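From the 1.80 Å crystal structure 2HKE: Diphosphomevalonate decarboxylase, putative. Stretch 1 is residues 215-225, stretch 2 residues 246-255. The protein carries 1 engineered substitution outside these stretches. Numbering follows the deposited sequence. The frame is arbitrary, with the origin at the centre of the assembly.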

ATOM      1  N   LYS A 215     -23.401  -6.582  -2.087  1.00 21.71           N
ATOM      2  CA  LYS A 215     -23.029  -7.867  -2.635  1.00 22.38           C
ATOM      3  C   LYS A 215     -21.514  -8.038  -2.503  1.00 21.41           C
ATOM      4  O   LYS A 215     -21.045  -9.134  -2.246  1.00 21.90           O
ATOM      5  CB  LYS A 215     -23.407  -8.009  -4.104  1.00 23.13           C
ATOM      6  CG  LYS A 215     -23.111  -9.390  -4.641  1.00 23.45           C
ATOM      7  CD  LYS A 215     -23.739  -9.624  -6.029  1.00 26.06           C
ATOM      8  CE  LYS A 215     -22.670  -9.680  -7.114  1.00 31.42           C
ATOM      9  NZ  LYS A 215     -22.516  -8.428  -7.817  1.00 30.47           N
ATOM     10  N   ARG A 216     -20.782  -6.948  -2.643  1.00 21.79           N
ATOM     11  CA  ARG A 216     -19.295  -7.008  -2.471  1.00 22.09           C
ATOM     12  C   ARG A 216     -18.908  -7.543  -1.091  1.00 22.41           C
ATOM     13  O   ARG A 216     -18.074  -8.430  -0.984  1.00 21.20           O
ATOM     14  CB  ARG A 216     -18.662  -5.658  -2.756  1.00 22.25           C
ATOM     15  CG  ARG A 216     -17.163  -5.620  -2.420  1.00 21.94           C
ATOM     16  CD  ARG A 216     -16.507  -4.333  -2.780  1.00 22.13           C
ATOM     17  NE  ARG A 216     -15.123  -4.399  -2.310  1.00 22.00           N
ATOM     18  CZ  ARG A 216     -14.187  -5.204  -2.804  1.00 22.06           C
ATOM     19  NH1 ARG A 216     -14.402  -5.962  -3.878  1.00 25.26           N
ATOM     20  NH2 ARG A 216     -12.982  -5.194  -2.234  1.00 25.07           N
ATOM     21  N   ILE A 217     -19.521  -6.988  -0.050  1.00 22.04           N
ATOM     22  CA  ILE A 217     -19.200  -7.306   1.322  1.00 23.30           C
ATOM     23  C   ILE A 217     -19.704  -8.674   1.673  1.00 23.30           C
ATOM     24  O   ILE A 217     -19.028  -9.471   2.311  1.00 21.89           O
ATOM     25  CB  ILE A 217     -19.801  -6.231   2.265  1.00 23.38           C
ATOM     26  CG1 ILE A 217     -19.082  -4.901   1.989  1.00 24.06           C
ATOM     27  CG2 ILE A 217     -19.757  -6.672   3.744  1.00 22.72           C
ATOM     28  CD1 ILE A 217     -19.741  -3.654   2.547  1.00 23.85           C
ATOM     29  N   SER A 218     -20.923  -8.976   1.225  1.00 23.33           N
ATOM     30  CA  SER A 218     -21.538 -10.213   1.633  1.00 24.24           C
ATOM     31  C   SER A 218     -21.019 -11.431   0.890  1.00 24.31           C
ATOM     32  O   SER A 218     -20.832 -12.486   1.485  1.00 24.77           O
ATOM     33  CB  SER A 218     -23.048 -10.110   1.399  1.00 24.73           C
ATOM     34  OG  SER A 218     -23.648 -11.247   1.956  1.00 28.68           O
ATOM     35  N   GLU A 219     -20.822 -11.309  -0.415  1.00 23.37           N
ATOM     36  CA  GLU A 219     -20.502 -12.446  -1.258  1.00 22.60           C
ATOM     37  C   GLU A 219     -19.106 -12.362  -1.878  1.00 21.30           C
ATOM     38  O   GLU A 219     -18.381 -13.325  -1.839  1.00 21.82           O
ATOM     39  CB  GLU A 219     -21.564 -12.547  -2.363  1.00 22.91           C
ATOM     40  CG  GLU A 219     -21.320 -13.637  -3.402  1.00 24.98           C
ATOM     41  CD  GLU A 219     -22.371 -13.682  -4.501  1.00 24.41           C
ATOM     42  OE1 GLU A 219     -23.423 -14.334  -4.319  1.00 25.48           O
ATOM     43  OE2 GLU A 219     -22.077 -13.121  -5.546  1.00 26.96           O
ATOM     44  N   THR A 220     -18.744 -11.232  -2.454  1.00 19.89           N
ATOM     45  CA  THR A 220     -17.648 -11.220  -3.427  1.00 20.55           C
ATOM     46  C   THR A 220     -16.314 -11.315  -2.694  1.00 19.72           C
ATOM     47  O   THR A 220     -15.455 -12.100  -3.038  1.00 21.63           O
ATOM     48  CB  THR A 220     -17.674  -9.968  -4.294  1.00 20.31           C
ATOM     49  OG1 THR A 220     -18.976  -9.838  -4.916  1.00 23.01           O
ATOM     50  CG2 THR A 220     -16.612 -10.024  -5.400  1.00 21.70           C
ATOM     51  N   VAL A 221     -16.128 -10.467  -1.699  1.00 19.51           N
ATOM     52  CA  VAL A 221     -14.793 -10.489  -1.011  1.00 19.83           C
ATOM     53  C   VAL A 221     -14.558 -11.845  -0.383  1.00 20.51           C
ATOM     54  O   VAL A 221     -13.491 -12.420  -0.570  1.00 19.63           O
ATOM     55  CB  VAL A 221     -14.604  -9.342  -0.047  1.00 19.57           C
ATOM     56  CG1 VAL A 221     -13.314  -9.541   0.824  1.00 19.98           C
ATOM     57  CG2 VAL A 221     -14.532  -8.014  -0.835  1.00 19.14           C
ATOM     58  N   PRO A 222     -15.525 -12.381   0.391  1.00 21.19           N
ATOM     59  CA  PRO A 222     -15.302 -13.735   0.877  1.00 21.90           C
ATOM     60  C   PRO A 222     -14.917 -14.791  -0.188  1.00 22.63           C
ATOM     61  O   PRO A 222     -13.993 -15.601   0.065  1.00 24.27           O
ATOM     62  CB  PRO A 222     -16.631 -14.068   1.568  1.00 22.98           C
ATOM     63  CG  PRO A 222     -17.126 -12.790   2.054  1.00 23.41           C
ATOM     64  CD  PRO A 222     -16.738 -11.791   0.979  1.00 22.53           C
ATOM     65  N   GLU A 223     -15.565 -14.757  -1.345  1.00 23.12           N
ATOM     66  CA  GLU A 223     -15.258 -15.639  -2.486  1.00 23.76           C
ATOM     67  C   GLU A 223     -13.790 -15.401  -2.913  1.00 23.29           C
ATOM     68  O   GLU A 223     -13.001 -16.352  -3.055  1.00 23.88           O
ATOM     69  CB  GLU A 223     -16.096 -15.330  -3.733  1.00 25.64           C
ATOM     70  CG  GLU A 223     -17.587 -15.736  -3.772  1.00 27.77           C
ATOM     71  CD  GLU A 223     -18.373 -15.166  -4.985  1.00 28.04           C
ATOM     72  OE1 GLU A 223     -17.980 -14.106  -5.595  1.00 33.33           O
ATOM     73  OE2 GLU A 223     -19.395 -15.829  -5.323  1.00 34.97           O
ATOM     74  N   ARG A 224     -13.425 -14.138  -3.112  1.00 21.02           N
ATOM     75  CA  ARG A 224     -12.107 -13.840  -3.684  1.00 21.07           C
ATOM     76  C   ARG A 224     -10.963 -14.064  -2.695  1.00 20.46           C
ATOM     77  O   ARG A 224      -9.861 -14.462  -3.103  1.00 21.16           O
ATOM     78  CB  ARG A 224     -12.063 -12.417  -4.241  1.00 20.17           C
ATOM     79  CG  ARG A 224     -13.011 -12.258  -5.377  1.00 21.53           C
ATOM     80  CD  ARG A 224     -12.925 -10.890  -6.033  1.00 22.59           C
ATOM     81  NE  ARG A 224     -13.906 -10.868  -7.135  1.00 19.67           N
ATOM     82  CZ  ARG A 224     -14.354  -9.776  -7.708  1.00 23.36           C
ATOM     83  NH1 ARG A 224     -13.936  -8.595  -7.331  1.00 20.92           N
ATOM     84  NH2 ARG A 224     -15.239  -9.882  -8.679  1.00 22.98           N
ATOM     85  N   MET A 225     -11.223 -13.866  -1.407  1.00 20.05           N
ATOM     86  CA  MET A 225     -10.234 -14.215  -0.359  1.00 21.06           C
ATOM     87  C   MET A 225      -9.889 -15.712  -0.424  1.00 21.02           C
ATOM     88  O   MET A 225      -8.728 -16.083  -0.332  1.00 20.70           O
ATOM     89  CB  MET A 225     -10.736 -13.874   1.043  1.00 20.58           C
ATOM     90  CG  MET A 225     -10.840 -12.348   1.322  1.00 19.52           C
ATOM     91  SD  MET A 225      -9.210 -11.520   1.326  1.00 23.70           S
ATOM     92  CE  MET A 225      -8.370 -12.469   2.613  1.00 25.61           C
ATOM     93  N   LEU A 246      -9.965  -8.104 -11.364  1.00 19.33           N
ATOM     94  CA  LEU A 246     -11.407  -8.034 -11.031  1.00 20.07           C
ATOM     95  C   LEU A 246     -11.637  -7.095  -9.880  1.00 19.09           C
ATOM     96  O   LEU A 246     -12.527  -6.280  -9.902  1.00 20.41           O
ATOM     97  CB  LEU A 246     -11.935  -9.403 -10.630  1.00 20.57           C
ATOM     98  CG  LEU A 246     -12.137 -10.384 -11.772  1.00 23.62           C
ATOM     99  CD1 LEU A 246     -12.376 -11.804 -11.193  1.00 27.32           C
ATOM    100  CD2 LEU A 246     -13.302  -9.916 -12.644  1.00 30.10           C
ATOM    101  N   GLU A 247     -10.779  -7.155  -8.891  1.00 17.93           N
ATOM    102  CA  GLU A 247     -10.898  -6.302  -7.718  1.00 17.94           C
ATOM    103  C   GLU A 247     -10.668  -4.851  -8.066  1.00 17.76           C
ATOM    104  O   GLU A 247     -11.394  -3.944  -7.625  1.00 18.63           O
ATOM    105  CB  GLU A 247      -9.886  -6.762  -6.671  1.00 17.09           C
ATOM    106  CG  GLU A 247     -10.378  -7.900  -5.799  1.00 18.01           C
ATOM    107  CD  GLU A 247     -11.437  -7.439  -4.818  1.00 21.65           C
ATOM    108  OE1 GLU A 247     -11.113  -6.619  -3.920  1.00 23.53           O
ATOM    109  OE2 GLU A 247     -12.625  -7.843  -4.982  1.00 23.03           O
ATOM    110  N   SER A 248      -9.654  -4.594  -8.879  1.00 18.00           N
ATOM    111  CA  SER A 248      -9.371  -3.242  -9.330  1.00 18.05           C
ATOM    112  C   SER A 248     -10.515  -2.680 -10.121  1.00 18.25           C
ATOM    113  O   SER A 248     -10.942  -1.547  -9.907  1.00 19.51           O
ATOM    114  CB  SER A 248      -8.126  -3.276 -10.203  1.00 18.60           C
ATOM    115  OG  SER A 248      -7.774  -1.967 -10.634  1.00 20.15           O
ATOM    116  N   ASP A 249     -11.029  -3.477 -11.059  1.00 18.64           N
ATOM    117  CA  ASP A 249     -12.194  -3.033 -11.846  1.00 20.13           C
ATOM    118  C   ASP A 249     -13.367  -2.701 -10.932  1.00 20.88           C
ATOM    119  O   ASP A 249     -14.049  -1.646 -11.136  1.00 22.26           O
ATOM    120  CB  ASP A 249     -12.629  -4.126 -12.841  1.00 19.96           C
ATOM    121  CG  ASP A 249     -11.641  -4.365 -13.951  1.00 23.50           C
ATOM    122  OD1 ASP A 249     -10.710  -3.561 -14.198  1.00 22.81           O
ATOM    123  OD2 ASP A 249     -11.838  -5.397 -14.655  1.00 26.74           O
ATOM    124  N   ASP A 250     -13.607  -3.552  -9.945  1.00 20.39           N
ATOM    125  CA  ASP A 250     -14.758  -3.373  -9.049  1.00 21.40           C
ATOM    126  C   ASP A 250     -14.657  -2.097  -8.209  1.00 21.19           C
ATOM    127  O   ASP A 250     -15.666  -1.373  -8.040  1.00 21.27           O
ATOM    128  CB  ASP A 250     -14.994  -4.590  -8.156  1.00 22.22           C
ATOM    129  CG  ASP A 250     -15.636  -5.786  -8.872  1.00 25.49           C
ATOM    130  OD1 ASP A 250     -16.039  -5.704 -10.061  1.00 28.52           O
ATOM    131  OD2 ASP A 250     -15.776  -6.861  -8.195  1.00 26.49           O
ATOM    132  N   LEU A 251     -13.472  -1.775  -7.695  1.00 19.88           N
ATOM    133  CA  LEU A 251     -13.315  -0.547  -6.932  1.00 20.01           C
ATOM    134  C   LEU A 251     -13.555   0.673  -7.812  1.00 20.08           C
ATOM    135  O   LEU A 251     -14.218   1.641  -7.397  1.00 19.89           O
ATOM    136  CB  LEU A 251     -11.919  -0.494  -6.335  1.00 19.76           C
ATOM    137  CG  LEU A 251     -11.556   0.761  -5.553  1.00 20.45           C
ATOM    138  CD1 LEU A 251     -12.596   1.025  -4.438  1.00 21.90           C
ATOM    139  CD2 LEU A 251     -10.145   0.630  -4.929  1.00 21.08           C
ATOM    140  N   GLN A 252     -13.092   0.617  -9.063  1.00 19.49           N
ATOM    141  CA  GLN A 252     -13.359   1.747  -9.960  1.00 21.45           C
ATOM    142  C   GLN A 252     -14.888   1.842 -10.235  1.00 21.53           C
ATOM    143  O   GLN A 252     -15.421   2.961 -10.301  1.00 22.46           O
ATOM    144  CB  GLN A 252     -12.537   1.669 -11.259  1.00 21.53           C
ATOM    145  CG  GLN A 252     -11.058   2.024 -11.009  1.00 22.04           C
ATOM    146  CD  GLN A 252     -10.164   1.747 -12.163  1.00 22.55           C
ATOM    147  OE1 GLN A 252     -10.496   0.936 -13.065  1.00 22.40           O
ATOM    148  NE2 GLN A 252      -8.989   2.379 -12.144  1.00 22.92           N
ATOM    149  N   GLU A 253     -15.561   0.722 -10.366  1.00 21.92           N
ATOM    150  CA  GLU A 253     -17.006   0.741 -10.614  1.00 23.86           C
ATOM    151  C   GLU A 253     -17.752   1.211  -9.386  1.00 23.12           C
ATOM    152  O   GLU A 253     -18.771   1.947  -9.504  1.00 22.86           O
ATOM    153  CB  GLU A 253     -17.511  -0.610 -11.100  1.00 24.39           C
ATOM    154  CG  GLU A 253     -18.938  -0.510 -11.651  1.00 26.03           C
ATOM    155  CD  GLU A 253     -19.558  -1.859 -12.057  1.00 31.01           C
ATOM    156  OE1 GLU A 253     -18.871  -2.906 -11.960  1.00 39.02           O
ATOM    157  OE2 GLU A 253     -20.767  -1.858 -12.439  1.00 38.57           O
ATOM    158  N   ILE A 254     -17.294   0.789  -8.211  1.00 21.49           N
ATOM    159  CA  ILE A 254     -17.859   1.299  -6.961  1.00 21.63           C
ATOM    160  C   ILE A 254     -17.762   2.803  -6.885  1.00 21.32           C
ATOM    161  O   ILE A 254     -18.743   3.484  -6.572  1.00 22.23           O
ATOM    162  CB  ILE A 254     -17.209   0.641  -5.738  1.00 20.88           C
ATOM    163  CG1 ILE A 254     -17.699  -0.809  -5.633  1.00 20.21           C
ATOM    164  CG2 ILE A 254     -17.617   1.396  -4.475  1.00 20.42           C
ATOM    165  CD1 ILE A 254     -16.836  -1.713  -4.794  1.00 22.73           C
ATOM    166  N   CYS A 255     -16.587   3.333  -7.173  1.00 20.39           N
ATOM    167  CA  CYS A 255     -16.381   4.771  -7.163  1.00 20.78           C
ATOM    168  C   CYS A 255     -17.307   5.454  -8.187  1.00 22.30           C
ATOM    169  O   CYS A 255     -17.872   6.504  -7.919  1.00 19.57           O
ATOM    170  CB  CYS A 255     -14.925   5.082  -7.404  1.00 21.20           C
ATOM    171  SG  CYS A 255     -13.948   4.746  -5.881  1.00 23.57           S
TER
HETATM  172  O   HOH W   1     -16.819  -6.163  -5.700  1.00 22.49           O

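Two helices whose axes come no closer than 12.3 Å are joined here chiefly by salt bridges: two arginines from the first stretch reach across to two acidic residues of the second, and a single carboxylate oxygen, E247 OE2, serves both arginines. R216 NH1 donates to E247 OE2 at 2.8 Å with an N-H...O angle of 169°, and R224 NH1 donates to E247 OE2, also at 2.8 Å, with an angle of 154°. The helices run nearly antiparallel, at 161°, and the contact is made mostly by side chains reaching across.

R216 reaches across with chi1, chi2 and chi3 all t, within 7° of 180°, while chi4 at 68° turns the guanidinium. It meets E247 edge-on and end to end: besides the NH1 bond, R216 NH2 donates to E247 OE1 at 2.9 Å and 157°, giving a paired salt bridge. E247 bends to receive it. Its CA-to-CB bond points sideways, but chi1 and chi2 are both m and the carboxylate comes nearer to the first helix. Both residues are buried, and the pairing balances charge that would otherwise be costly to bury.

R224, with chi1 m and the next two torsions t, approaches from the other arginine position on its helix, two turns further along. Its NH1 is shared between two acids, since R224 NH1 also donates to D250 OD2 at 2.7 Å and 144°. R224 NH2 adds a weak bond to D250 OD2, at 3.1 Å and 127°. Both acceptors lie near the guanidinium plane, which leaves the faces free for nonpolar packing; L246 CB sits over one of them, 3.8 Å from R224 CZ.

D250, one carbon shorter than E247, points its CA-to-CB bond toward the first helix, with chi1 m. A water links it to the other arginine, accepting from R216 NH1 at 3.0 Å and donating to D250 OD2 at 2.8 Å. The network thus closes into a ring through R216, E247, R224, D250 and the water.

Apolar contact is modest, within 335 Å² of buried surface summed over both sides. The buried I254 packs its CD1 3.3 Å from R216 CD, so the arginine's aliphatic stem meets a hydrocarbon while its charged end meets the acid. T220, also buried, approaches more loosely, with its CG2 4.3 Å from D250 OD2.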